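Local coordinates for protein cytosolic phospholipase A2 delta (Homo sapiens, PDB 5IZ5) that hydrolyses glycerophospholipids at the sn-2 position in a calcium-dependent reaction, preferring linoleic acid there and releasing a fatty acid and a lysophospholipid, at residues P714-H718 against N738-K742; F506-M512 against P607-L613; D106-K110 against E135-D139. The protein carries 3 engineered substitutions. One frame throughout, in Å; residues are numbered along the deposited sequence.

How the contacts relate
Along the chain the order is contact 3, then contact 2, then contact 1, each closing before the next opens. Contact 3 packs the two sheets of the N-terminal C2 domain, which mediates membrane association when calcium binds. Contacts 1 and 2 both fall in the phospholipase region, with centres 47 Å apart and nearest atoms about 33 Å apart. Contact 2 is the most central, 12 Å from the chain's middle and 34 Å from contact 3 between centres; there the phospholipase region meets strand 160-172, F511 and M512 touching L165 and L613 touching I160. Contacts 1 and 3 lie on opposite sides of the chain's centre, 65 Å apart. None touches another, so the three sample separate parts.

Contact 1. Residues P714-H718 against N738-K742; sequences PRECH and NASFK
Polar contacts dominate this surface meeting of two loops, which buries 135 Å². The E716 carboxylate (chi1 -72°, chi2 90°) reaches across, its OE2 accepting from S740 N at 3.0 Å with an N-H...O angle of 144°. S740 OG, in the p rotamer, lies 2.8 Å from E716 OE2, but also hydrogen-bonds Y791 OH. Water 1 donates to E716 OE2 (2.8 Å) and accepts from A739 N (2.8 Å) and F741 N (3.1 Å). One carboxylate oxygen gathers three consecutive amides, one directly and two through water: a water-assisted carboxylate-to-amide link between surface loops of the phospholipase region, one before strand 718-720 and one after strand 730-734, away from the active site.

The A739 methyl packs against the carboxylate, CB 3.7 Å from E716 OE2, a van der Waals contact.

Within 714-718 the H718 side chain accepts from the backbone, R715 N to NE2 at 3.1 Å; within 738-742 the bond is backbone to backbone, K742 N to A739 O at 3.2 Å, and 740-742 have helical phi/psi after A739 (-104/-100).

Helix 779-794 flanks both loops: E716 touches Y791 and N792, and F741 packs on L788 and Y791. C717 rests on strand 730-734, and H718 bonds H733 of that strand.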
ATOM      1  N   PRO B 714       0.994  17.041  30.582  1.00 80.73           N
ATOM      2  CA  PRO B 714       0.103  17.394  29.482  1.00 76.24           C
ATOM      3  C   PRO B 714      -1.340  17.516  29.941  1.00 70.77           C
ATOM      4  O   PRO B 714      -1.756  16.831  30.871  1.00 70.09           O
ATOM      5  CB  PRO B 714       0.278  16.248  28.478  1.00 78.12           C
ATOM      6  CG  PRO B 714       0.924  15.138  29.222  1.00 78.70           C
ATOM      7  CD  PRO B 714       1.614  15.713  30.413  1.00 79.24           C
ATOM      8  N   ARG B 715      -2.061  18.431  29.308  1.00 67.37           N
ATOM      9  CA  ARG B 715      -3.468  18.673  29.555  1.00 66.64           C
ATOM     10  C   ARG B 715      -4.344  17.957  28.526  1.00 64.89           C
ATOM     11  O   ARG B 715      -3.852  17.370  27.560  1.00 59.99           O
ATOM     12  CB  ARG B 715      -3.739  20.180  29.505  1.00 68.89           C
ATOM     13  CG  ARG B 715      -2.757  21.014  30.316  1.00 71.27           C
ATOM     14  CD  ARG B 715      -3.081  22.497  30.236  1.00 73.47           C
ATOM     15  NE  ARG B 715      -2.890  23.039  28.889  1.00 76.90           N
ATOM     16  CZ  ARG B 715      -1.717  23.371  28.349  1.00 78.57           C
ATOM     17  NH1 ARG B 715      -0.584  23.220  29.030  1.00 80.49           N
ATOM     18  NH2 ARG B 715      -1.675  23.859  27.112  1.00 78.24           N
ATOM     19  N   GLU B 716      -5.653  18.038  28.738  1.00 62.05           N
ATOM     20  CA  GLU B 716      -6.625  17.354  27.892  1.00 59.53           C
ATOM     21  C   GLU B 716      -6.593  17.813  26.429  1.00 59.87           C
ATOM     22  O   GLU B 716      -6.932  17.044  25.528  1.00 60.25           O
ATOM     23  CB  GLU B 716      -8.037  17.553  28.438  1.00 58.17           C
ATOM     24  CG  GLU B 716      -8.357  16.790  29.718  1.00 57.88           C
ATOM     25  CD  GLU B 716      -8.030  17.559  30.989  1.00 57.25           C
ATOM     26  OE1 GLU B 716      -7.238  18.517  30.934  1.00 52.49           O
ATOM     27  OE2 GLU B 716      -8.560  17.192  32.055  1.00 57.07           O
ATOM     28  N   CYS B 717      -6.179  19.053  26.195  1.00 58.51           N
ATOM     29  CA  CYS B 717      -6.223  19.629  24.864  1.00 57.94           C
ATOM     30  C   CYS B 717      -5.122  20.652  24.655  1.00 55.04           C
ATOM     31  O   CYS B 717      -4.955  21.559  25.465  1.00 57.83           O
ATOM     32  CB  CYS B 717      -7.577  20.295  24.665  1.00 60.91           C
ATOM     33  SG  CYS B 717      -7.825  20.959  23.011  1.00 66.97           S
ATOM     34  N   HIS B 718      -4.371  20.500  23.568  1.00 54.87           N
ATOM     35  CA  HIS B 718      -3.336  21.456  23.190  1.00 54.84           C
ATOM     36  C   HIS B 718      -3.568  21.979  21.790  1.00 53.97           C
ATOM     37  O   HIS B 718      -3.791  21.201  20.862  1.00 52.76           O
ATOM     38  CB  HIS B 718      -1.968  20.794  23.209  1.00 56.16           C
ATOM     39  CG  HIS B 718      -1.519  20.374  24.569  1.00 58.01           C
ATOM     40  ND1 HIS B 718      -0.555  21.055  25.280  1.00 59.98           N
ATOM     41  CD2 HIS B 718      -1.901  19.336  25.347  1.00 60.38           C
ATOM     42  CE1 HIS B 718      -0.360  20.450  26.439  1.00 61.29           C
ATOM     43  NE2 HIS B 718      -1.165  19.405  26.502  1.00 61.37           N
ATOM     44  N   ASN B 738      -4.768  11.270  32.111  1.00 58.07           N
ATOM     45  CA  ASN B 738      -5.758  11.412  33.167  1.00 58.10           C
ATOM     46  C   ASN B 738      -5.385  12.628  33.998  1.00 58.40           C
ATOM     47  O   ASN B 738      -4.587  12.527  34.931  1.00 60.11           O
ATOM     48  CB  ASN B 738      -5.786  10.152  34.041  1.00 59.40           C
ATOM     49  CG  ASN B 738      -6.921  10.160  35.055  1.00 59.41           C
ATOM     50  OD1 ASN B 738      -7.845  10.970  34.974  1.00 58.81           O
ATOM     51  ND2 ASN B 738      -6.862   9.245  36.014  1.00 57.47           N
ATOM     52  N   ALA B 739      -5.931  13.785  33.635  1.00 58.95           N
ATOM     53  CA  ALA B 739      -5.652  15.023  34.363  1.00 59.04           C
ATOM     54  C   ALA B 739      -6.850  15.394  35.241  1.00 58.17           C
ATOM     55  O   ALA B 739      -7.038  14.796  36.299  1.00 59.91           O
ATOM     56  CB  ALA B 739      -5.286  16.143  33.397  1.00 59.02           C
ATOM     57  N   SER B 740      -7.685  16.327  34.788  1.00 58.94           N
ATOM     58  CA  SER B 740      -8.782  16.830  35.610  1.00 58.68           C
ATOM     59  C   SER B 740      -9.830  15.745  35.880  1.00 60.27           C
ATOM     60  O   SER B 740     -10.573  15.836  36.853  1.00 61.18           O
ATOM     61  CB  SER B 740      -9.416  18.075  34.964  1.00 59.65           C
ATOM     62  OG  SER B 740     -10.433  17.727  34.042  1.00 60.62           O
ATOM     63  N   PHE B 741      -9.864  14.710  35.037  1.00 60.29           N
ATOM     64  CA  PHE B 741     -10.788  13.580  35.197  1.00 58.09           C
ATOM     65  C   PHE B 741     -10.612  12.829  36.509  1.00 60.03           C
ATOM     66  O   PHE B 741     -11.536  12.159  36.956  1.00 57.92           O
ATOM     67  CB  PHE B 741     -10.625  12.590  34.027  1.00 56.26           C
ATOM     68  CG  PHE B 741     -11.626  11.456  34.020  1.00 53.27           C
ATOM     69  CD1 PHE B 741     -12.951  11.689  33.689  1.00 52.76           C
ATOM     70  CD2 PHE B 741     -11.237  10.156  34.308  1.00 53.25           C
ATOM     71  CE1 PHE B 741     -13.872  10.659  33.659  1.00 52.92           C
ATOM     72  CE2 PHE B 741     -12.156   9.114  34.278  1.00 53.31           C
ATOM     73  CZ  PHE B 741     -13.475   9.366  33.955  1.00 52.91           C
ATOM     74  N   LYS B 742      -9.434  12.908  37.117  1.00 65.47           N
ATOM     75  CA  LYS B 742      -9.225  12.257  38.419  1.00 70.86           C
ATOM     76  C   LYS B 742     -10.264  12.783  39.424  1.00 72.44           C
ATOM     77  O   LYS B 742     -10.844  12.013  40.193  1.00 71.07           O
ATOM     78  CB  LYS B 742      -7.812  12.514  38.948  1.00 73.32           C
ATOM     79  CG  LYS B 742      -7.079  11.277  39.467  1.00 76.33           C
ATOM     80  CD  LYS B 742      -5.568  11.481  39.512  1.00 78.44           C
ATOM     81  CE  LYS B 742      -5.018  12.066  38.212  1.00 79.42           C
ATOM     82  NZ  LYS B 742      -3.647  11.591  37.885  1.00 80.03           N
TER
HETATM   83  O   HOH W   1      -8.391  14.437  32.359  1.00 53.58           O

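Contact 2. Residues F506-M512 against P607-L613; sequences FGSEFFM and PNFLQGL
F510 (chi1 -69°) offers one face of its ring to F609 CB, a CH-pi contact 3.8 Å from the centroid and 24° off the normal, with F510 CD2 3.5 Å from F609 CB. F609, in the p rotamer, carries its ring on to F506, F609 CE2 lying 4.0 Å from F506 CD1 near the F506 ring plane. P607 meets the opposite backbone: its CG is 3.4 Å from G507 O and its CB 3.5 Å from S508 O.

The two segments run in the same direction, with CA pairs G507-P607 (5.5 Å), F510-F609 (5.1 Å), F511-Q611 (5.2 Å) and M512-L613 (4.7 Å). Strand 509-511 forms a hairpin with 514-517. Segment 607-613 is instead two linked turns, type I from N608 to Q611 and type II from L610 to L613, the first reinforced by an Asx turn, L610 N to N608 OD1 at 2.9 Å. Direct backbone bonding across is a single link, M512 N to Q611 O at 2.9 Å, beside F511 CA to Q611 O at 3.5 Å.

Two waters bridge the segments. Water 2 bonds G507 N (2.8 Å), S508 O (2.8 Å) and P607 O (2.9 Å); water 3 accepts from F510 N (2.9 Å) and lies 2.9 Å from N608 O. M512 has left-handed helical angles (51/40); its SD lies 4.1 Å from L613 CD2 and its CE 3.3 Å from G612 O. At G612 (88/-20) a CB would clash, 2.7 Å from F511 CD2, and jam against the preceding carbonyl oxygen, so the approach to F511 rests on the missing side chain. F511 and M512 pack on L165.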
ATOM      1  N   PHE B 506      -8.967  -4.210  -5.072  1.00 38.40           N
ATOM      2  CA  PHE B 506      -7.686  -4.328  -4.377  1.00 38.63           C
ATOM      3  C   PHE B 506      -7.426  -5.785  -4.019  1.00 36.71           C
ATOM      4  O   PHE B 506      -8.232  -6.420  -3.337  1.00 36.03           O
ATOM      5  CB  PHE B 506      -7.632  -3.478  -3.106  1.00 40.09           C
ATOM      6  CG  PHE B 506      -6.429  -3.763  -2.269  1.00 41.62           C
ATOM      7  CD1 PHE B 506      -5.191  -3.255  -2.626  1.00 43.49           C
ATOM      8  CD2 PHE B 506      -6.525  -4.580  -1.155  1.00 43.19           C
ATOM      9  CE1 PHE B 506      -4.066  -3.535  -1.877  1.00 44.08           C
ATOM     10  CE2 PHE B 506      -5.409  -4.863  -0.399  1.00 44.95           C
ATOM     11  CZ  PHE B 506      -4.182  -4.343  -0.761  1.00 43.95           C
ATOM     12  N   GLY B 507      -6.287  -6.294  -4.472  1.00 35.72           N
ATOM     13  CA  GLY B 507      -5.970  -7.708  -4.341  1.00 36.67           C
ATOM     14  C   GLY B 507      -6.149  -8.477  -5.641  1.00 37.61           C
ATOM     15  O   GLY B 507      -5.783  -9.648  -5.718  1.00 36.65           O
ATOM     16  N   SER B 508      -6.715  -7.831  -6.659  1.00 36.27           N
ATOM     17  CA  SER B 508      -6.833  -8.450  -7.982  1.00 35.65           C
ATOM     18  C   SER B 508      -5.538  -8.264  -8.742  1.00 35.32           C
ATOM     19  O   SER B 508      -4.678  -7.485  -8.337  1.00 35.66           O
ATOM     20  CB  SER B 508      -8.014  -7.870  -8.771  1.00 34.22           C
ATOM     21  OG  SER B 508      -9.248  -8.274  -8.199  1.00 32.46           O
ATOM     22  N   GLU B 509      -5.403  -8.983  -9.848  1.00 36.59           N
ATOM     23  CA  GLU B 509      -4.185  -8.949 -10.649  1.00 37.40           C
ATOM     24  C   GLU B 509      -4.354  -7.997 -11.822  1.00 36.59           C
ATOM     25  O   GLU B 509      -5.386  -7.997 -12.491  1.00 36.03           O
ATOM     26  CB  GLU B 509      -3.833 -10.356 -11.137  1.00 41.09           C
ATOM     27  CG  GLU B 509      -3.397 -11.274 -10.003  1.00 44.50           C
ATOM     28  CD  GLU B 509      -3.298 -12.735 -10.400  1.00 46.79           C
ATOM     29  OE1 GLU B 509      -3.450 -13.057 -11.598  1.00 48.11           O
ATOM     30  OE2 GLU B 509      -3.080 -13.564  -9.490  1.00 52.05           O
ATOM     31  N   PHE B 510      -3.324  -7.195 -12.065  1.00 35.26           N
ATOM     32  CA  PHE B 510      -3.374  -6.140 -13.050  1.00 34.92           C
ATOM     33  C   PHE B 510      -2.155  -6.183 -13.935  1.00 35.58           C
ATOM     34  O   PHE B 510      -1.110  -6.721 -13.551  1.00 36.51           O
ATOM     35  CB  PHE B 510      -3.389  -4.771 -12.358  1.00 35.12           C
ATOM     36  CG  PHE B 510      -4.660  -4.468 -11.611  1.00 34.27           C
ATOM     37  CD1 PHE B 510      -5.614  -3.617 -12.154  1.00 34.99           C
ATOM     38  CD2 PHE B 510      -4.897  -5.015 -10.359  1.00 34.84           C
ATOM     39  CE1 PHE B 510      -6.775  -3.322 -11.462  1.00 33.80           C
ATOM     40  CE2 PHE B 510      -6.057  -4.721  -9.661  1.00 34.48           C
ATOM     41  CZ  PHE B 510      -6.994  -3.871 -10.216  1.00 34.38           C
ATOM     42  N   PHE B 511      -2.291  -5.585 -15.117  1.00 37.10           N
ATOM     43  CA  PHE B 511      -1.158  -5.316 -15.987  1.00 36.41           C
ATOM     44  C   PHE B 511      -1.399  -4.046 -16.803  1.00 36.46           C
ATOM     45  O   PHE B 511      -2.405  -3.913 -17.502  1.00 36.87           O
ATOM     46  CB  PHE B 511      -0.896  -6.482 -16.929  1.00 37.55           C
ATOM     47  CG  PHE B 511       0.242  -6.234 -17.877  1.00 37.18           C
ATOM     48  CD1 PHE B 511       0.009  -6.017 -19.232  1.00 38.90           C
ATOM     49  CD2 PHE B 511       1.542  -6.178 -17.406  1.00 38.00           C
ATOM     50  CE1 PHE B 511       1.060  -5.770 -20.103  1.00 38.42           C
ATOM     51  CE2 PHE B 511       2.602  -5.933 -18.269  1.00 38.97           C
ATOM     52  CZ  PHE B 511       2.356  -5.725 -19.618  1.00 38.92           C
ATOM     53  N   MET B 512      -0.461  -3.113 -16.710  1.00 37.09           N
ATOM     54  CA  MET B 512      -0.541  -1.830 -17.410  1.00 38.42           C
ATOM     55  C   MET B 512      -1.877  -1.120 -17.173  1.00 38.22           C
ATOM     56  O   MET B 512      -2.455  -0.529 -18.092  1.00 36.82           O
ATOM     57  CB  MET B 512      -0.291  -2.019 -18.908  1.00 39.77           C
ATOM     58  CG  MET B 512       0.129  -0.758 -19.645  1.00 39.77           C
ATOM     59  SD  MET B 512       1.780  -0.241 -19.219  1.00 40.70           S
ATOM     60  CE  MET B 512       2.763  -1.495 -20.043  1.00 41.09           C
ATOM     61  N   PRO B 607      -1.097  -8.724  -4.670  1.00 38.24           N
ATOM     62  CA  PRO B 607      -0.797  -8.377  -6.052  1.00 37.40           C
ATOM     63  C   PRO B 607      -0.762  -6.868  -6.245  1.00 36.29           C
ATOM     64  O   PRO B 607      -1.606  -6.159  -5.695  1.00 36.92           O
ATOM     65  CB  PRO B 607      -1.968  -8.995  -6.825  1.00 37.65           C
ATOM     66  CG  PRO B 607      -2.392 -10.152  -5.985  1.00 36.82           C
ATOM     67  CD  PRO B 607      -2.226  -9.666  -4.572  1.00 37.65           C
ATOM     68  N   ASN B 608       0.218  -6.395  -7.001  1.00 35.08           N
ATOM     69  CA  ASN B 608       0.400  -4.974  -7.211  1.00 35.96           C
ATOM     70  C   ASN B 608      -0.456  -4.457  -8.366  1.00 35.30           C
ATOM     71  O   ASN B 608      -0.192  -4.764  -9.525  1.00 36.39           O
ATOM     72  CB  ASN B 608       1.872  -4.692  -7.498  1.00 35.93           C
ATOM     73  CG  ASN B 608       2.152  -3.218  -7.704  1.00 34.84           C
ATOM     74  OD1 ASN B 608       1.312  -2.360  -7.413  1.00 35.36           O
ATOM     75  ND2 ASN B 608       3.349  -2.913  -8.163  1.00 34.90           N
ATOM     76  N   PHE B 609      -1.465  -3.649  -8.047  1.00 35.06           N
ATOM     77  CA  PHE B 609      -2.327  -3.064  -9.078  1.00 34.21           C
ATOM     78  C   PHE B 609      -1.596  -2.103 -10.029  1.00 34.38           C
ATOM     79  O   PHE B 609      -2.109  -1.776 -11.092  1.00 31.89           O
ATOM     80  CB  PHE B 609      -3.592  -2.414  -8.473  1.00 36.60           C
ATOM     81  CG  PHE B 609      -3.330  -1.401  -7.388  1.00 36.63           C
ATOM     82  CD1 PHE B 609      -3.084  -0.073  -7.696  1.00 38.76           C
ATOM     83  CD2 PHE B 609      -3.386  -1.772  -6.051  1.00 39.28           C
ATOM     84  CE1 PHE B 609      -2.866   0.860  -6.689  1.00 37.73           C
ATOM     85  CE2 PHE B 609      -3.158  -0.845  -5.046  1.00 40.08           C
ATOM     86  CZ  PHE B 609      -2.900   0.469  -5.367  1.00 37.39           C
ATOM     87  N   LEU B 610      -0.395  -1.665  -9.655  1.00 34.58           N
ATOM     88  CA  LEU B 610       0.433  -0.856 -10.541  1.00 36.44           C
ATOM     89  C   LEU B 610       1.280  -1.668 -11.531  1.00 36.79           C
ATOM     90  O   LEU B 610       1.966  -1.073 -12.367  1.00 37.15           O
ATOM     91  CB  LEU B 610       1.374   0.028  -9.712  1.00 38.85           C
ATOM     92  CG  LEU B 610       0.740   0.948  -8.668  1.00 40.75           C
ATOM     93  CD1 LEU B 610       1.800   1.849  -8.056  1.00 42.07           C
ATOM     94  CD2 LEU B 610      -0.380   1.789  -9.268  1.00 41.24           C
ATOM     95  N   GLN B 611       1.240  -3.000 -11.445  1.00 36.69           N
ATOM     96  CA  GLN B 611       2.159  -3.848 -12.216  1.00 38.69           C
ATOM     97  C   GLN B 611       2.237  -3.488 -13.703  1.00 38.91           C
ATOM     98  O   GLN B 611       1.220  -3.350 -14.380  1.00 39.32           O
ATOM     99  CB  GLN B 611       1.795  -5.333 -12.085  1.00 40.75           C
ATOM    100  CG  GLN B 611       2.780  -6.244 -12.814  1.00 42.11           C
ATOM    101  CD  GLN B 611       2.535  -7.730 -12.595  1.00 42.80           C
ATOM    102  OE1 GLN B 611       1.550  -8.145 -11.985  1.00 43.25           O
ATOM    103  NE2 GLN B 611       3.432  -8.541 -13.123  1.00 46.41           N
ATOM    104  N   GLY B 612       3.455  -3.316 -14.196  1.00 37.91           N
ATOM    105  CA  GLY B 612       3.676  -3.084 -15.616  1.00 37.60           C
ATOM    106  C   GLY B 612       3.622  -1.632 -16.047  1.00 38.01           C
ATOM    107  O   GLY B 612       4.168  -1.286 -17.090  1.00 35.75           O
ATOM    108  N   LEU B 613       3.002  -0.767 -15.245  1.00 37.80           N
ATOM    109  CA  LEU B 613       3.004   0.663 -15.539  1.00 38.20           C
ATOM    110  C   LEU B 613       4.429   1.181 -15.473  1.00 37.85           C
ATOM    111  O   LEU B 613       5.272   0.627 -14.753  1.00 37.53           O
ATOM    112  CB  LEU B 613       2.120   1.423 -14.549  1.00 39.70           C
ATOM    113  CG  LEU B 613       0.632   1.075 -14.620  1.00 39.04           C
ATOM    114  CD1 LEU B 613      -0.110   1.642 -13.420  1.00 39.85           C
ATOM    115  CD2 LEU B 613       0.025   1.564 -15.930  1.00 39.48           C
TER
HETATM  116  O   HOH W   2      -4.338  -5.573  -6.275  1.00 32.94           O
HETATM  117  O   HOH W   3      -1.150  -7.396 -10.197  1.00 37.41           O

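Contact 3. Residues D106-K110 against E135-D139; sequences DICFK and EEELD
D106, one of the residues predicted to bind calcium, pairs with D98 of strand 91-98 by a backbone hydrogen bond. I107 follows in extended conformation. At C108 psi drops to -5° (phi -112°), breaking the extended run, and C108 and F109 both face I96 of the neighbouring strand, a classic beta bulge. C108 O lies 2.8 Å from E136 OE1; both are acceptors, so this is close approach and not a hydrogen bond. F109 (chi1 -168°) points toward the other segment and gives the largest single share of the packing, 79 of 198 Å²: CE2 is 3.8 Å from L138 CB, CD1 is 3.9 Å from E136 CB, and CE1 meets E136 O at 3.8 Å near the ring plane. The CA atoms of F109 and E136 are 7.6 Å apart, and no hydrogen bond crosses. K110 points away.

Such sheet-on-sheet packing is that of the C2 beta sandwich: strand 106-114 edges one sheet beside 91-98, while 137-146 lies in the other between 124-129 and 21-36, where E137 bridges to R36.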
ATOM      1  N   ASP B 106      28.135 -16.415 -12.833  1.00 73.11           N
ATOM      2  CA  ASP B 106      28.461 -15.270 -11.995  1.00 76.38           C
ATOM      3  C   ASP B 106      28.499 -14.001 -12.828  1.00 75.46           C
ATOM      4  O   ASP B 106      28.939 -14.006 -13.981  1.00 72.81           O
ATOM      5  CB  ASP B 106      29.813 -15.451 -11.299  1.00 78.99           C
ATOM      6  CG  ASP B 106      29.757 -16.436 -10.149  1.00 82.93           C
ATOM      7  OD1 ASP B 106      30.842 -16.809  -9.659  1.00 89.28           O
ATOM      8  OD2 ASP B 106      28.647 -16.834  -9.728  1.00 86.43           O
ATOM      9  N   ILE B 107      28.020 -12.919 -12.229  1.00 74.88           N
ATOM     10  CA  ILE B 107      28.072 -11.603 -12.846  1.00 75.09           C
ATOM     11  C   ILE B 107      29.437 -10.983 -12.563  1.00 75.34           C
ATOM     12  O   ILE B 107      29.900 -10.997 -11.424  1.00 75.31           O
ATOM     13  CB  ILE B 107      26.920 -10.703 -12.333  1.00 72.29           C
ATOM     14  CG1 ILE B 107      26.739  -9.492 -13.245  1.00 71.08           C
ATOM     15  CG2 ILE B 107      27.136 -10.266 -10.885  1.00 72.50           C
ATOM     16  CD1 ILE B 107      25.395  -8.822 -13.084  1.00 71.49           C
ATOM     17  N   CYS B 108      30.102 -10.483 -13.600  1.00 77.67           N
ATOM     18  CA  CYS B 108      31.380  -9.791 -13.416  1.00 80.12           C
ATOM     19  C   CYS B 108      31.316  -8.296 -13.717  1.00 80.54           C
ATOM     20  O   CYS B 108      32.292  -7.588 -13.495  1.00 80.93           O
ATOM     21  CB  CYS B 108      32.499 -10.453 -14.236  1.00 82.98           C
ATOM     22  SG  CYS B 108      32.062 -11.008 -15.898  1.00 89.43           S
ATOM     23  N   PHE B 109      30.172  -7.814 -14.204  1.00 79.30           N
ATOM     24  CA  PHE B 109      30.021  -6.407 -14.560  1.00 75.25           C
ATOM     25  C   PHE B 109      28.542  -6.047 -14.691  1.00 72.98           C
ATOM     26  O   PHE B 109      27.762  -6.818 -15.248  1.00 71.12           O
ATOM     27  CB  PHE B 109      30.744  -6.116 -15.875  1.00 75.91           C
ATOM     28  CG  PHE B 109      30.888  -4.653 -16.184  1.00 76.66           C
ATOM     29  CD1 PHE B 109      32.033  -3.961 -15.812  1.00 76.65           C
ATOM     30  CD2 PHE B 109      29.885  -3.970 -16.864  1.00 77.05           C
ATOM     31  CE1 PHE B 109      32.176  -2.612 -16.102  1.00 75.93           C
ATOM     32  CE2 PHE B 109      30.020  -2.623 -17.156  1.00 76.59           C
ATOM     33  CZ  PHE B 109      31.164  -1.942 -16.773  1.00 75.23           C
ATOM     34  N   LYS B 110      28.168  -4.874 -14.182  1.00 68.87           N
ATOM     35  CA  LYS B 110      26.799  -4.380 -14.268  1.00 65.83           C
ATOM     36  C   LYS B 110      26.796  -2.861 -14.234  1.00 63.80           C
ATOM     37  O   LYS B 110      27.400  -2.252 -13.349  1.00 61.60           O
ATOM     38  CB  LYS B 110      25.945  -4.925 -13.120  1.00 64.69           C
ATOM     39  CG  LYS B 110      24.525  -4.373 -13.085  1.00 64.66           C
ATOM     40  CD  LYS B 110      23.568  -5.307 -12.358  1.00 65.94           C
ATOM     41  CE  LYS B 110      22.312  -4.581 -11.904  1.00 67.41           C
ATOM     42  NZ  LYS B 110      21.214  -5.521 -11.540  1.00 69.55           N
ATOM     43  N   GLU B 135      38.764  -1.270 -12.382  1.00115.36           N
ATOM     44  CA  GLU B 135      39.597  -1.343 -13.561  1.00113.42           C
ATOM     45  C   GLU B 135      38.817  -1.930 -14.737  1.00109.57           C
ATOM     46  O   GLU B 135      39.261  -1.829 -15.864  1.00111.14           O
ATOM     47  CB  GLU B 135      40.848  -2.170 -13.231  1.00115.16           C
ATOM     48  CG  GLU B 135      41.630  -1.625 -12.044  1.00114.97           C
ATOM     49  CD  GLU B 135      42.913  -2.379 -11.753  1.00113.92           C
ATOM     50  OE1 GLU B 135      42.913  -3.625 -11.831  1.00115.98           O
ATOM     51  OE2 GLU B 135      43.924  -1.721 -11.428  1.00111.41           O
ATOM     52  N   GLU B 136      37.633  -2.486 -14.479  1.00105.03           N
ATOM     53  CA  GLU B 136      36.836  -3.157 -15.516  1.00102.55           C
ATOM     54  C   GLU B 136      36.152  -2.093 -16.397  1.00 98.27           C
ATOM     55  O   GLU B 136      35.645  -1.102 -15.879  1.00 96.70           O
ATOM     56  CB  GLU B 136      35.803  -4.106 -14.857  1.00103.64           C
ATOM     57  CG  GLU B 136      36.143  -4.535 -13.424  1.00103.56           C
ATOM     58  CD  GLU B 136      35.592  -5.889 -13.007  1.00104.47           C
ATOM     59  OE1 GLU B 136      34.893  -6.548 -13.815  1.00105.31           O
ATOM     60  OE2 GLU B 136      35.878  -6.298 -11.850  1.00102.71           O
ATOM     61  N   GLU B 137      36.172  -2.271 -17.721  1.00 94.08           N
ATOM     62  CA  GLU B 137      35.559  -1.297 -18.644  1.00 93.42           C
ATOM     63  C   GLU B 137      34.750  -1.955 -19.755  1.00 91.56           C
ATOM     64  O   GLU B 137      35.135  -3.008 -20.255  1.00 90.99           O
ATOM     65  CB  GLU B 137      36.626  -0.403 -19.280  1.00 94.82           C
ATOM     66  CG  GLU B 137      37.400   0.439 -18.279  1.00 96.80           C
ATOM     67  CD  GLU B 137      38.372   1.411 -18.927  1.00 96.76           C
ATOM     68  OE1 GLU B 137      38.504   1.420 -20.172  1.00 96.62           O
ATOM     69  OE2 GLU B 137      39.010   2.177 -18.179  1.00 95.69           O
ATOM     70  N   LEU B 138      33.644  -1.310 -20.139  1.00 90.00           N
ATOM     71  CA  LEU B 138      32.775  -1.775 -21.225  1.00 89.25           C
ATOM     72  C   LEU B 138      32.577  -0.652 -22.251  1.00 90.08           C
ATOM     73  O   LEU B 138      32.087   0.427 -21.907  1.00 89.00           O
ATOM     74  CB  LEU B 138      31.406  -2.187 -20.664  1.00 88.48           C
ATOM     75  CG  LEU B 138      30.507  -3.196 -21.407  1.00 87.16           C
ATOM     76  CD1 LEU B 138      29.037  -2.865 -21.183  1.00 87.06           C
ATOM     77  CD2 LEU B 138      30.780  -3.298 -22.900  1.00 86.14           C
ATOM     78  N   ASP B 139      32.946  -0.909 -23.505  1.00 91.25           N
ATOM     79  CA  ASP B 139      32.738   0.059 -24.590  1.00 90.88           C
ATOM     80  C   ASP B 139      31.451  -0.228 -25.348  1.00 88.87           C
ATOM     81  O   ASP B 139      31.249  -1.337 -25.844  1.00 87.33           O
ATOM     82  CB  ASP B 139      33.906   0.043 -25.577  1.00 92.68           C
ATOM     83  CG  ASP B 139      35.152   0.697 -25.023  1.00 93.86           C
ATOM     84  OD1 ASP B 139      35.098   1.295 -23.923  1.00 93.28           O
ATOM     85  OD2 ASP B 139      36.196   0.609 -25.701  1.00 96.82           O
TER